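Local coordinates for putative secreted cellulose binding protein (Streptomyces coelicolor, PDB 4OY7) that cleaves glycosidic bonds of cellulose oxidatively as a copper-dependent lytic polysaccharide monooxygenase, of which this chain is the catalytic AA10 domain, at residues P30-A35 with D88-H93; T67-G72 with F186-V191; L94-T99 with S164-D169; A109-F114 with V177-Q182; R115-K120 with L129-L134. All coordinates share one frame; numbering follows the deposited sequence.

Contact 1 (P30-A35 with D88-H93); sequences PACQAA and DWPRTH
Ala-31 of helix 30-39 sets its methyl on one face of the Trp-89 indole, and the Trp-89 side chain can be followed outward from there. Its CB leads to a ring turned beside its own backbone N, CG lying anti to the carbonyl carbon (chi1 -71°). CG and CD2 then pass beneath Ala-31 CB, which is 3.7 Å from CD2 of Trp-89 and 4.0 Å from the centroid of the five-membered ring, a CH-pi contact. Further out CE3 still faces that methyl, while CH2 at the tip meets Ala-35 CB at 3.9 Å, one helical turn on. Pro-90 CD lies at the ring edge, the indole NE1 donates to Ala-84 O, and Arg-10 makes a cation-pi contact with the ring. Beside the indole, Cys-32 SG rests on Pro-90 CG at 3.5 Å; the same sulfur is bonded to Cys-14. At the outer end Asp-88 sends OD1 to Ala-31 CB (3.5 Å) and OD2 toward the Pro-30 ring. Between the two segments, then, the chemistry is largely apolar: small helix residues let the backbone come close to a broad aromatic ring, the Asp-88 oxygens meet carbon here, and the carboxylate has its salt-bridge partner, Arg-86, outside both segments.

Contact 2 (T67-G72 with F186-V191); sequences TLCSAG and FSCSDV
The turn at 67-72, with a short 3-10 stretch beginning at Leu-68, comes up against strand 184-193 so that the CA atoms of Cys-69 and Cys-188 lie 5.5 Å apart and those of Ala-71 and Phe-186 5.4 Å. The covalent join is the disulfide Cys-69 to Cys-188. Both sulfurs sit beside their own backbone N, anti to the carbonyl carbon, and the bridge between SG of Cys-69 and SG of Cys-188 is turned by a chi3 of -83°, close to the perpendicular arrangement a relaxed disulfide prefers. Two residues further along the turn, Ala-71 lies over one face of the Phe-186 ring. Its CA stands 3.9 Å from the ring centroid in a CH-pi contact displaced toward the rim, while its CB comes to 3.3 Å from Phe-186 CD1, a tight approach. Cys-188 and Phe-186 alternate along the strand with Ser-187, whose CB points away from the turn, so the bridge and the ring share one face of the sheet. In the beta-sandwich core of this AA10 domain the disulfide thus ties the long connection between strands 51-52 and 92-94 to strand 184-193, which pairs with both of them. Leu-68 lends its backbone carbonyl: O lies 3.3 Å from Phe-186 CB and also accepts from Ala-71 N. One water links the two backbones, donating to Cys-69 O, at 2.7 Å, and to Phe-186 O, at 2.9 Å. On the adjacent strand 168-178, Phe-173 and Gln-175 also touch the Phe-186 side chain.

Contact 3 (L94-T99 with S164-D169); sequences LTSGAT and SGRSGD
Ser-96 makes the polar link between these loops, with its hydroxyl inserted against the backbone of 164-166. Arg-166 N donates to Ser-96 OG over 3.1 Å, and the bond is fairly straight, with an angle of 161° at the hydrogen. OG reaches this amide because it stands anti to the Ser-96 backbone N (chi1 178°), beside the carbonyl carbon, which carries it outward from the turn. Gly-165 N is almost as near to Ser-96 OG, at 3.2 Å, but its N-H is poorly aimed and makes no bond. The hydroxyl has a second partner in Pro-163 O, so one oxygen is gripped by two backbone groups of the same loop. The turn that presents it is a type II beta turn from Thr-95 to Ala-98, closed by Ala-98 N to Thr-95 O at 3.0 Å, with Gly-97 at its third position, where the positive phi of 97° suits a residue without a side chain. It links strand 92-94 of one sheet of the beta-sandwich to strand 99-105 of the other, and packs on the loop that leads from strand 155-161 into strand 168-178. Van der Waals contacts fill in around the hydroxyl. Ser-96 OG lies 3.2 Å from Ser-164 CA and 3.6 Å from Arg-166 CB, and Ser-96 CB approaches Arg-166 O at 3.3 Å. Gly-97 CA, in an exposed residue, meets Ser-164 OG at 3.7 Å. The charged group of Arg-166 takes a different course: its chain bends at chi2 and chi3, leading the guanidinium away, where NH2 donates to Thr-119 O.

Contact 4 (A109-F114 with V177-Q182); sequences AHPGDF and VRSDSQ. With CU (copper (II) ion), chain I.
The guanidinium of Arg-178 lies flat on the imidazole of His-110, centres 3.7 Å apart and planes 18° from parallel, with His-110 ND1 over the middle of one guanidinium face and Ser-181 CB over the opposite one. The same ring is a copper ligand: His-110 NE2 binds the metal at 2.4 Å, and together with the N-terminal His-1 it belongs to the histidine brace characteristic of lytic polysaccharide monooxygenases. At the imidazole edge, in the ring plane, a water accepts from ND1 and donates to Asp-180 OD2. A second water lies on the copper. The Arg-178 chain bends at chi3 to swing back over the ring, with CD also above its face. At the guanidinium edge Asp-180 takes a side-on pair of bonds, NE to OD1 at 2.8 Å and NH2 to OD2 at 3.1 Å, the latter in the guanidinium plane, while NH1 pairs with Glu-183. This salt-bridge network would fix the rotation of the guanidinium above the metal-binding ring, as a second shell. Next to this site strands 112-119 and 168-178 pair antiparallel. Asp-113 and Val-177 are a hydrogen-bonded pair, and Gly-112 faces Arg-178 in the neighbouring non-hydrogen-bonded position, where Gly-112 CA makes a CA-H...O contact with Val-177 O. Just before strand 112-119, the Pro-111 ring crosses the Asp-180 side chain at about a right angle. Ser-179 N donates to Pro-111 O at 3.0 Å, from above the carbonyl plane and nearly straight at the hydrogen, 165°.

Contact 5 (R115-K120 with L129-L134); sequences RVYLTK and LGWDDL
Tyr-117 and Trp-131 meet because each carries its ring beside its own backbone N, with CG anti to the carbonyl carbon (chi1 -51° and -67°), while Lys-120 runs extended beyond CG along the turn. The two rings form an edge-to-face (T-shaped) pair: the edge of the Trp-131 indole points at the Tyr-117 face, planes at 78° and Tyr-117 CZ 4.2 Å from Trp-131 CZ3. Trp-131 NE1 is held by Val-63 O. Leu-134 CD2 touches Tyr-117 CB at 3.9 Å and Thr-119 CG2 at 3.7 Å, and Thr-119 CG2 in turn lies 3.6 Å from Leu-129 CD1. The segments flank the connection between the antiparallel strands 112-119 and 134-141 of the beta-sandwich, where Thr-119 and Leu-134 form a non-hydrogen-bonded pair and the short 3-10 segment 131-133 leads into the second strand. Backbone and side chain of Lys-120 both bind this turn: N donates to Asp-133 O at 2.8 Å, and NZ reaches Asp-132 O, also at 2.8 Å, from above the carbonyl plane. A water accepts weakly from NZ and donates to Leu-134 O. Within the turn, Asp-133 OD1 takes Gly-130 N on its anti lone pair, at 2.9 Å.

In the fold
Contact 2 lies deepest, all its touching residues buried, and is joined by a disulfide and an aromatic face; contact 5, centred about 10 Å away, packs on it through Leu-68 and Leu-129 and mixes apolar and polar chemistry. Contact 1 is partly buried and largely apolar, and joins contact 2 by Thr-92 N to Asp-190 O (3.1 Å). Contacts 3 and 4 are at the surface and mainly polar, contact 4 with a guanidinium-imidazole stack as well, but at distant ends of strand 168-178, about 29 Å between centres: one is a serine-held turn, the other holds His-110 of the copper site. Contacts 4 and 5 share strand 112-119, where Val-177 CG2 packs on Arg-115 NE.

Contact 1 (P30-A35 with D88-H93)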
# COMPACT_ATOMS: atom_id res chain seq x y z
N PRO A 30 11.83 -12.19 5.30
CA PRO A 30 12.63 -12.55 4.12
C PRO A 30 12.24 -11.84 2.83
O PRO A 30 13.09 -11.60 1.99
CB PRO A 30 12.42 -14.07 4.00
CG PRO A 30 11.26 -14.38 4.88
CD PRO A 30 11.27 -13.37 5.98
N ALA A 31 10.95 -11.55 2.64
CA ALA A 31 10.52 -10.79 1.49
C ALA A 31 11.08 -9.34 1.57
O ALA A 31 11.48 -8.77 0.58
CB ALA A 31 9.01 -10.79 1.36
N CYS A 32 11.11 -8.77 2.77
CA CYS A 32 11.70 -7.47 3.00
C CYS A 32 13.20 -7.47 2.73
O CYS A 32 13.72 -6.57 2.10
CB CYS A 32 11.40 -6.97 4.41
SG CYS A 32 9.66 -6.68 4.80
N GLN A 33 13.90 -8.49 3.21
CA GLN A 33 15.33 -8.62 2.91
C GLN A 33 15.56 -8.71 1.41
O GLN A 33 16.48 -8.06 0.88
CB GLN A 33 15.94 -9.83 3.61
CG GLN A 33 17.44 -9.94 3.36
CD GLN A 33 18.21 -8.74 3.90
OE1 GLN A 33 18.83 -7.98 3.15
NE2 GLN A 33 18.15 -8.56 5.22
N ALA A 34 14.74 -9.49 0.71
CA ALA A 34 14.90 -9.65 -0.73
C ALA A 34 14.67 -8.34 -1.46
O ALA A 34 15.43 -8.01 -2.37
CB ALA A 34 13.95 -10.71 -1.27
N ALA A 35 13.66 -7.59 -1.04
CA ALA A 35 13.35 -6.30 -1.66
C ALA A 35 14.43 -5.28 -1.37
O ALA A 35 14.75 -4.44 -2.22
CB ALA A 35 12.00 -5.77 -1.19
N ASP A 88 5.25 -14.48 1.54
CA ASP A 88 5.96 -14.33 2.82
C ASP A 88 6.19 -12.85 3.22
O ASP A 88 6.91 -12.60 4.18
CB ASP A 88 7.27 -15.16 2.87
CG ASP A 88 8.28 -14.80 1.77
OD1 ASP A 88 7.92 -14.06 0.82
OD2 ASP A 88 9.46 -15.21 1.91
N TRP A 89 5.56 -11.90 2.53
CA TRP A 89 5.59 -10.51 2.95
C TRP A 89 4.95 -10.38 4.34
O TRP A 89 4.15 -11.24 4.74
CB TRP A 89 4.80 -9.63 1.99
CG TRP A 89 5.39 -9.40 0.63
CD1 TRP A 89 5.05 -10.03 -0.54
CD2 TRP A 89 6.38 -8.43 0.28
NE1 TRP A 89 5.77 -9.52 -1.58
CE2 TRP A 89 6.62 -8.55 -1.11
CE3 TRP A 89 7.13 -7.50 1.01
CZ2 TRP A 89 7.53 -7.72 -1.80
CZ3 TRP A 89 8.03 -6.70 0.34
CH2 TRP A 89 8.26 -6.84 -1.07
N PRO A 90 5.32 -9.33 5.09
CA PRO A 90 4.59 -9.07 6.32
C PRO A 90 3.13 -8.83 6.03
O PRO A 90 2.82 -8.32 4.99
CB PRO A 90 5.24 -7.78 6.85
CG PRO A 90 6.55 -7.69 6.18
CD PRO A 90 6.35 -8.32 4.83
N ARG A 91 2.24 -9.18 6.95
CA ARG A 91 0.83 -8.98 6.68
C ARG A 91 0.06 -8.62 7.93
O ARG A 91 0.47 -8.93 9.05
CB ARG A 91 0.20 -10.20 6.02
CG ARG A 91 0.06 -11.46 6.87
CD ARG A 91 -0.34 -12.71 6.05
NE ARG A 91 0.65 -12.91 5.00
CZ ARG A 91 0.49 -12.59 3.71
NH1 ARG A 91 1.53 -12.71 2.89
NH2 ARG A 91 -0.67 -12.17 3.23
N THR A 92 -1.09 -8.02 7.70
CA THR A 92 -2.02 -7.66 8.75
C THR A 92 -3.14 -8.70 8.83
O THR A 92 -3.75 -9.03 7.82
CB THR A 92 -2.61 -6.28 8.48
OG1 THR A 92 -1.56 -5.32 8.35
CG2 THR A 92 -3.53 -5.84 9.64
N HIS A 93 -3.39 -9.15 10.05
CA HIS A 93 -4.41 -10.15 10.30
C HIS A 93 -5.74 -9.44 10.52
O HIS A 93 -5.84 -8.55 11.38
CB HIS A 93 -3.99 -11.00 11.51
CG HIS A 93 -2.77 -11.82 11.25
ND1 HIS A 93 -2.81 -13.20 11.12
CD2 HIS A 93 -1.48 -11.46 11.06
CE1 HIS A 93 -1.60 -13.64 10.86
NE2 HIS A 93 -0.77 -12.61 10.80

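Contact 2 (T67-G72 with F186-V191)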
# COMPACT_ATOMS: atom_id res chain seq x y z
N THR A 67 2.50 -4.30 -11.78
CA THR A 67 3.34 -3.16 -11.38
C THR A 67 2.62 -2.16 -10.48
O THR A 67 3.18 -1.10 -10.18
CB THR A 67 3.90 -2.40 -12.58
OG1 THR A 67 2.86 -1.63 -13.20
CG2 THR A 67 4.53 -3.34 -13.54
N LEU A 68 1.42 -2.52 -10.03
CA LEU A 68 0.63 -1.57 -9.25
C LEU A 68 1.38 -1.11 -8.00
O LEU A 68 1.32 0.07 -7.61
CB LEU A 68 -0.75 -2.13 -8.83
CG LEU A 68 -1.87 -1.96 -9.87
CD1 LEU A 68 -1.50 -2.75 -11.13
CD2 LEU A 68 -3.22 -2.44 -9.37
N CYS A 69 2.10 -2.03 -7.36
CA CYS A 69 2.71 -1.73 -6.06
C CYS A 69 3.94 -0.83 -6.13
O CYS A 69 4.43 -0.38 -5.09
CB CYS A 69 3.05 -3.01 -5.28
SG CYS A 69 1.64 -4.16 -5.16
N SER A 70 4.39 -0.57 -7.35
CA SER A 70 5.49 0.37 -7.59
C SER A 70 5.04 1.53 -8.46
O SER A 70 5.89 2.20 -9.09
CB SER A 70 6.67 -0.34 -8.26
OG SER A 70 6.33 -0.81 -9.56
N ALA A 71 3.73 1.80 -8.52
CA ALA A 71 3.22 2.91 -9.36
C ALA A 71 3.65 2.77 -10.81
O ALA A 71 4.03 3.76 -11.48
CB ALA A 71 3.68 4.24 -8.80
N GLY A 72 3.60 1.56 -11.33
CA GLY A 72 3.96 1.32 -12.74
C GLY A 72 5.42 1.50 -13.05
O GLY A 72 5.83 1.59 -14.22
N PHE A 186 0.41 4.99 -4.86
CA PHE A 186 0.03 3.62 -5.08
C PHE A 186 0.44 2.79 -3.87
O PHE A 186 1.61 2.81 -3.47
CB PHE A 186 0.72 3.09 -6.35
CG PHE A 186 0.18 3.73 -7.61
CD1 PHE A 186 0.59 4.99 -8.00
CD2 PHE A 186 -0.80 3.08 -8.39
CE1 PHE A 186 0.04 5.62 -9.10
CE2 PHE A 186 -1.35 3.72 -9.50
CZ PHE A 186 -0.93 4.99 -9.85
N SER A 187 -0.53 2.11 -3.29
CA SER A 187 -0.32 1.42 -2.02
C SER A 187 -0.80 0.01 -2.03
O SER A 187 -1.95 -0.22 -2.34
CB SER A 187 -1.06 2.17 -0.92
OG SER A 187 -0.92 1.54 0.35
N CYS A 188 0.04 -0.93 -1.58
CA CYS A 188 -0.31 -2.37 -1.56
C CYS A 188 -0.10 -2.95 -0.19
O CYS A 188 1.00 -2.87 0.35
CB CYS A 188 0.59 -3.12 -2.52
SG CYS A 188 0.14 -2.97 -4.28
N SER A 189 -1.15 -3.52 0.39
CA SER A 189 -1.11 -4.06 1.75
C SER A 189 -1.52 -5.54 1.74
O SER A 189 -2.63 -5.90 1.38
CB SER A 189 -2.08 -3.28 2.62
OG SER A 189 -1.77 -1.90 2.63
N ASP A 190 -0.58 -6.38 2.16
CA ASP A 190 -0.85 -7.78 2.36
C ASP A 190 -1.65 -8.00 3.62
O ASP A 190 -1.32 -7.45 4.70
CB ASP A 190 0.46 -8.55 2.45
CG ASP A 190 1.20 -8.56 1.14
OD1 ASP A 190 2.14 -7.78 1.01
OD2 ASP A 190 0.81 -9.30 0.21
N VAL A 191 -2.71 -8.80 3.52
CA VAL A 191 -3.59 -9.08 4.66
C VAL A 191 -3.93 -10.57 4.65
O VAL A 191 -3.69 -11.28 3.64
CB VAL A 191 -4.88 -8.24 4.63
CG1 VAL A 191 -4.53 -6.76 4.52
CG2 VAL A 191 -5.83 -8.67 3.52
O HOH W 1 3.02 0.32 -2.89

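Contact 3 (L94-T99 with S164-D169)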
# COMPACT_ATOMS: atom_id res chain seq x y z
N LEU A 94 -6.74 -9.82 9.71
CA LEU A 94 -8.06 -9.17 9.71
C LEU A 94 -9.19 -10.14 9.94
O LEU A 94 -9.06 -11.33 9.70
CB LEU A 94 -8.34 -8.55 8.35
CG LEU A 94 -7.33 -7.51 7.87
CD1 LEU A 94 -7.72 -7.00 6.51
CD2 LEU A 94 -7.28 -6.39 8.88
N THR A 95 -10.33 -9.59 10.37
CA THR A 95 -11.54 -10.38 10.51
C THR A 95 -12.50 -9.99 9.41
O THR A 95 -13.00 -8.86 9.35
CB THR A 95 -12.17 -10.17 11.88
OG1 THR A 95 -11.20 -10.44 12.90
CG2 THR A 95 -13.37 -11.12 12.07
N SER A 96 -12.81 -10.97 8.55
CA SER A 96 -13.83 -10.78 7.54
C SER A 96 -15.15 -10.43 8.24
O SER A 96 -15.56 -11.07 9.20
CB SER A 96 -13.99 -12.07 6.72
OG SER A 96 -15.01 -11.95 5.76
N GLY A 97 -15.79 -9.37 7.76
CA GLY A 97 -17.02 -8.87 8.33
C GLY A 97 -16.87 -7.71 9.31
O GLY A 97 -17.86 -7.07 9.61
N ALA A 98 -15.66 -7.48 9.82
CA ALA A 98 -15.41 -6.40 10.78
C ALA A 98 -15.20 -5.08 10.06
O ALA A 98 -14.76 -5.05 8.90
CB ALA A 98 -14.18 -6.70 11.61
N THR A 99 -15.53 -4.00 10.76
CA THR A 99 -15.22 -2.64 10.36
C THR A 99 -13.94 -2.23 11.06
O THR A 99 -13.84 -2.36 12.28
CB THR A 99 -16.38 -1.69 10.74
OG1 THR A 99 -17.56 -2.10 10.02
CG2 THR A 99 -16.03 -0.23 10.36
N SER A 164 -17.76 -9.74 4.32
CA SER A 164 -17.95 -11.08 4.88
C SER A 164 -17.63 -12.16 3.86
O SER A 164 -17.47 -11.87 2.66
CB SER A 164 -19.39 -11.26 5.31
OG SER A 164 -19.70 -10.38 6.36
N GLY A 165 -17.51 -13.39 4.34
CA GLY A 165 -17.31 -14.56 3.48
C GLY A 165 -15.91 -14.69 2.92
O GLY A 165 -15.72 -15.43 1.96
N ARG A 166 -14.93 -14.01 3.51
CA ARG A 166 -13.56 -14.08 3.05
C ARG A 166 -12.66 -14.85 4.01
O ARG A 166 -12.88 -14.86 5.24
CB ARG A 166 -13.02 -12.66 2.79
CG ARG A 166 -13.81 -11.88 1.74
CD ARG A 166 -13.78 -12.55 0.37
NE ARG A 166 -12.40 -12.67 -0.06
CZ ARG A 166 -11.75 -11.78 -0.80
NH1 ARG A 166 -12.35 -10.71 -1.34
NH2 ARG A 166 -10.47 -12.00 -1.06
N SER A 167 -11.65 -15.49 3.44
CA SER A 167 -10.67 -16.22 4.21
C SER A 167 -9.34 -16.23 3.49
O SER A 167 -9.30 -15.92 2.30
CB SER A 167 -11.14 -17.65 4.43
OG SER A 167 -11.15 -18.39 3.22
N GLY A 168 -8.28 -16.57 4.21
CA GLY A 168 -6.95 -16.67 3.63
C GLY A 168 -6.37 -15.33 3.21
O GLY A 168 -6.86 -14.26 3.59
N ASP A 169 -5.29 -15.40 2.44
CA ASP A 169 -4.54 -14.21 2.09
C ASP A 169 -5.29 -13.38 1.06
O ASP A 169 -6.05 -13.91 0.25
CB ASP A 169 -3.17 -14.59 1.49
CG ASP A 169 -2.19 -15.15 2.51
OD1 ASP A 169 -2.34 -14.91 3.73
OD2 ASP A 169 -1.19 -15.80 2.08

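Contact 4 (A109-F114 with V177-Q182)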
# COMPACT_ATOMS: atom_id res chain seq x y z
N ALA A 109 0.58 16.29 2.61
CA ALA A 109 -0.86 16.20 2.48
C ALA A 109 -1.32 16.81 1.16
O ALA A 109 -0.73 17.78 0.65
CB ALA A 109 -1.53 16.93 3.63
N HIS A 110 -2.43 16.29 0.66
CA HIS A 110 -3.00 16.73 -0.60
C HIS A 110 -4.50 16.47 -0.58
O HIS A 110 -4.95 15.47 -0.02
CB HIS A 110 -2.41 15.94 -1.78
CG HIS A 110 -0.92 15.96 -1.86
ND1 HIS A 110 -0.20 17.09 -2.21
CD2 HIS A 110 -0.00 14.99 -1.66
CE1 HIS A 110 1.09 16.81 -2.22
NE2 HIS A 110 1.24 15.55 -1.85
N PRO A 111 -5.28 17.32 -1.28
CA PRO A 111 -6.69 17.02 -1.48
C PRO A 111 -6.92 15.89 -2.54
O PRO A 111 -6.11 15.72 -3.44
CB PRO A 111 -7.25 18.35 -1.99
CG PRO A 111 -6.11 18.94 -2.76
CD PRO A 111 -4.87 18.54 -2.00
N GLY A 112 -7.98 15.11 -2.38
CA GLY A 112 -8.28 14.03 -3.33
C GLY A 112 -9.02 12.85 -2.71
O GLY A 112 -9.53 12.94 -1.57
N ASP A 113 -9.11 11.78 -3.51
CA ASP A 113 -9.83 10.54 -3.18
C ASP A 113 -8.86 9.42 -2.94
O ASP A 113 -7.83 9.27 -3.65
CB ASP A 113 -10.70 10.06 -4.36
CG ASP A 113 -11.87 10.92 -4.65
OD1 ASP A 113 -12.23 11.77 -3.83
OD2 ASP A 113 -12.46 10.71 -5.73
N PHE A 114 -9.20 8.56 -1.99
CA PHE A 114 -8.56 7.28 -1.83
C PHE A 114 -9.46 6.19 -2.39
O PHE A 114 -10.57 5.95 -1.88
CB PHE A 114 -8.28 7.05 -0.35
CG PHE A 114 -7.30 8.01 0.22
CD1 PHE A 114 -7.71 9.21 0.79
CD2 PHE A 114 -5.94 7.71 0.21
CE1 PHE A 114 -6.79 10.11 1.32
CE2 PHE A 114 -5.02 8.61 0.73
CZ PHE A 114 -5.44 9.81 1.29
N VAL A 177 -5.71 9.60 -5.44
CA VAL A 177 -5.89 10.42 -6.63
C VAL A 177 -6.07 11.86 -6.21
O VAL A 177 -7.11 12.27 -5.68
CB VAL A 177 -7.10 9.90 -7.44
CG1 VAL A 177 -7.28 10.73 -8.72
CG2 VAL A 177 -6.87 8.42 -7.71
N ARG A 178 -5.00 12.64 -6.40
CA ARG A 178 -5.06 14.06 -6.08
C ARG A 178 -6.08 14.76 -6.95
O ARG A 178 -6.24 14.42 -8.11
CB ARG A 178 -3.67 14.72 -6.25
CG ARG A 178 -2.68 14.32 -5.16
CD ARG A 178 -1.30 14.95 -5.37
NE ARG A 178 -1.36 16.41 -5.28
CZ ARG A 178 -0.29 17.21 -5.43
NH1 ARG A 178 0.92 16.71 -5.67
NH2 ARG A 178 -0.44 18.52 -5.38
N SER A 179 -6.78 15.70 -6.35
CA SER A 179 -7.72 16.53 -7.11
C SER A 179 -7.06 17.77 -7.68
O SER A 179 -7.68 18.48 -8.48
CB SER A 179 -8.91 16.92 -6.24
OG SER A 179 -8.46 17.60 -5.10
N ASP A 180 -5.80 18.04 -7.31
CA ASP A 180 -5.10 19.26 -7.71
C ASP A 180 -3.82 19.01 -8.47
O ASP A 180 -2.98 19.88 -8.56
CB ASP A 180 -4.77 20.06 -6.45
CG ASP A 180 -3.75 19.35 -5.55
OD1 ASP A 180 -3.61 18.10 -5.60
OD2 ASP A 180 -3.08 20.05 -4.75
N SER A 181 -3.68 17.81 -9.02
CA SER A 181 -2.42 17.38 -9.62
C SER A 181 -2.66 16.07 -10.33
O SER A 181 -3.60 15.34 -9.99
CB SER A 181 -1.36 17.12 -8.55
OG SER A 181 -0.13 16.74 -9.14
N GLN A 182 -1.83 15.80 -11.33
CA GLN A 182 -1.81 14.50 -12.01
C GLN A 182 -1.07 13.44 -11.18
O GLN A 182 -1.17 12.26 -11.44
CB GLN A 182 -1.20 14.63 -13.40
CG GLN A 182 -2.03 15.51 -14.32
CD GLN A 182 -3.35 14.86 -14.70
OE1 GLN A 182 -3.38 13.87 -15.42
NE2 GLN A 182 -4.43 15.38 -14.18
CU CU I . 3.29 14.35 -1.84
O HOH W 2 -1.53 19.51 -2.40
O HOH W 3 3.57 15.04 -3.46

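Contact 5 (R115-K120 with L129-L134)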
# COMPACT_ATOMS: atom_id res chain seq x y z
N ARG A 115 -8.99 5.55 -3.45
CA ARG A 115 -9.73 4.45 -4.10
C ARG A 115 -9.19 3.19 -3.52
O ARG A 115 -8.00 2.88 -3.73
CB ARG A 115 -9.51 4.48 -5.60
CG ARG A 115 -10.09 5.71 -6.27
CD ARG A 115 -9.71 5.83 -7.71
NE ARG A 115 -10.16 7.08 -8.32
CZ ARG A 115 -9.87 7.43 -9.56
NH1 ARG A 115 -9.16 6.61 -10.36
NH2 ARG A 115 -10.33 8.59 -10.02
N VAL A 116 -10.06 2.44 -2.85
CA VAL A 116 -9.67 1.27 -2.08
C VAL A 116 -10.22 -0.00 -2.74
O VAL A 116 -11.42 -0.13 -2.96
CB VAL A 116 -10.17 1.37 -0.62
CG1 VAL A 116 -9.77 0.12 0.17
CG2 VAL A 116 -9.68 2.67 0.07
N TYR A 117 -9.32 -0.94 -3.03
CA TYR A 117 -9.62 -2.20 -3.74
C TYR A 117 -9.19 -3.44 -2.98
O TYR A 117 -8.19 -3.44 -2.27
CB TYR A 117 -8.94 -2.25 -5.11
CG TYR A 117 -9.13 -1.07 -6.04
CD1 TYR A 117 -8.46 0.13 -5.83
CD2 TYR A 117 -9.91 -1.19 -7.16
CE1 TYR A 117 -8.60 1.20 -6.72
CE2 TYR A 117 -10.07 -0.14 -8.06
CZ TYR A 117 -9.39 1.05 -7.85
OH TYR A 117 -9.60 2.09 -8.76
N LEU A 118 -9.92 -4.54 -3.17
CA LEU A 118 -9.56 -5.81 -2.52
C LEU A 118 -9.48 -6.91 -3.57
O LEU A 118 -10.31 -6.98 -4.45
CB LEU A 118 -10.61 -6.18 -1.49
CG LEU A 118 -10.44 -7.46 -0.69
CD1 LEU A 118 -9.21 -7.40 0.23
CD2 LEU A 118 -11.71 -7.70 0.12
N THR A 119 -8.45 -7.72 -3.46
CA THR A 119 -8.29 -8.86 -4.34
C THR A 119 -9.47 -9.79 -4.18
O THR A 119 -9.99 -10.02 -3.10
CB THR A 119 -6.95 -9.60 -4.12
OG1 THR A 119 -6.82 -10.00 -2.74
CG2 THR A 119 -5.80 -8.72 -4.56
N LYS A 120 -9.87 -10.33 -5.32
CA LYS A 120 -11.04 -11.22 -5.40
C LYS A 120 -10.81 -12.54 -4.69
O LYS A 120 -9.68 -13.02 -4.56
CB LYS A 120 -11.38 -11.48 -6.85
CG LYS A 120 -11.84 -10.25 -7.59
CD LYS A 120 -12.11 -10.56 -9.05
CE LYS A 120 -12.49 -9.30 -9.82
NZ LYS A 120 -12.61 -9.52 -11.29
N LEU A 129 -0.54 -9.67 -9.46
CA LEU A 129 -1.62 -8.73 -9.13
C LEU A 129 -1.97 -7.89 -10.35
O LEU A 129 -1.21 -7.01 -10.77
CB LEU A 129 -1.22 -7.83 -7.96
CG LEU A 129 -2.27 -6.80 -7.57
CD1 LEU A 129 -3.45 -7.55 -6.96
CD2 LEU A 129 -1.69 -5.79 -6.60
N GLY A 130 -3.11 -8.19 -10.96
CA GLY A 130 -3.61 -7.39 -12.07
C GLY A 130 -4.87 -6.63 -11.65
O GLY A 130 -5.53 -6.96 -10.67
N TRP A 131 -5.23 -5.64 -12.46
CA TRP A 131 -6.50 -4.93 -12.30
C TRP A 131 -7.71 -5.89 -12.28
O TRP A 131 -8.64 -5.68 -11.52
CB TRP A 131 -6.67 -3.84 -13.38
CG TRP A 131 -5.68 -2.72 -13.24
CD1 TRP A 131 -4.51 -2.57 -13.92
CD2 TRP A 131 -5.74 -1.65 -12.28
NE1 TRP A 131 -3.86 -1.45 -13.48
CE2 TRP A 131 -4.60 -0.85 -12.50
CE3 TRP A 131 -6.67 -1.24 -11.33
CZ2 TRP A 131 -4.34 0.30 -11.74
CZ3 TRP A 131 -6.42 -0.11 -10.58
CH2 TRP A 131 -5.27 0.65 -10.80
N ASP A 132 -7.70 -6.95 -13.08
CA ASP A 132 -8.86 -7.86 -13.07
C ASP A 132 -8.90 -8.80 -11.87
O ASP A 132 -9.81 -9.63 -11.75
CB ASP A 132 -8.99 -8.64 -14.39
CG ASP A 132 -7.97 -9.72 -14.56
OD1 ASP A 132 -6.96 -9.76 -13.83
OD2 ASP A 132 -8.16 -10.58 -15.49
N ASP A 133 -7.92 -8.70 -11.00
CA ASP A 133 -7.96 -9.42 -9.73
C ASP A 133 -8.46 -8.54 -8.59
O ASP A 133 -8.56 -9.03 -7.47
CB ASP A 133 -6.57 -9.90 -9.38
CG ASP A 133 -5.99 -10.77 -10.44
OD1 ASP A 133 -4.88 -10.45 -10.91
OD2 ASP A 133 -6.66 -11.76 -10.83
N LEU A 134 -8.75 -7.28 -8.87
CA LEU A 134 -9.14 -6.29 -7.84
C LEU A 134 -10.55 -5.83 -8.02
O LEU A 134 -11.02 -5.64 -9.16
CB LEU A 134 -8.24 -5.06 -7.93
CG LEU A 134 -6.84 -5.23 -7.36
CD1 LEU A 134 -5.96 -4.08 -7.81
CD2 LEU A 134 -6.84 -5.40 -5.84
O HOH W 4 -12.08 -6.27 -11.68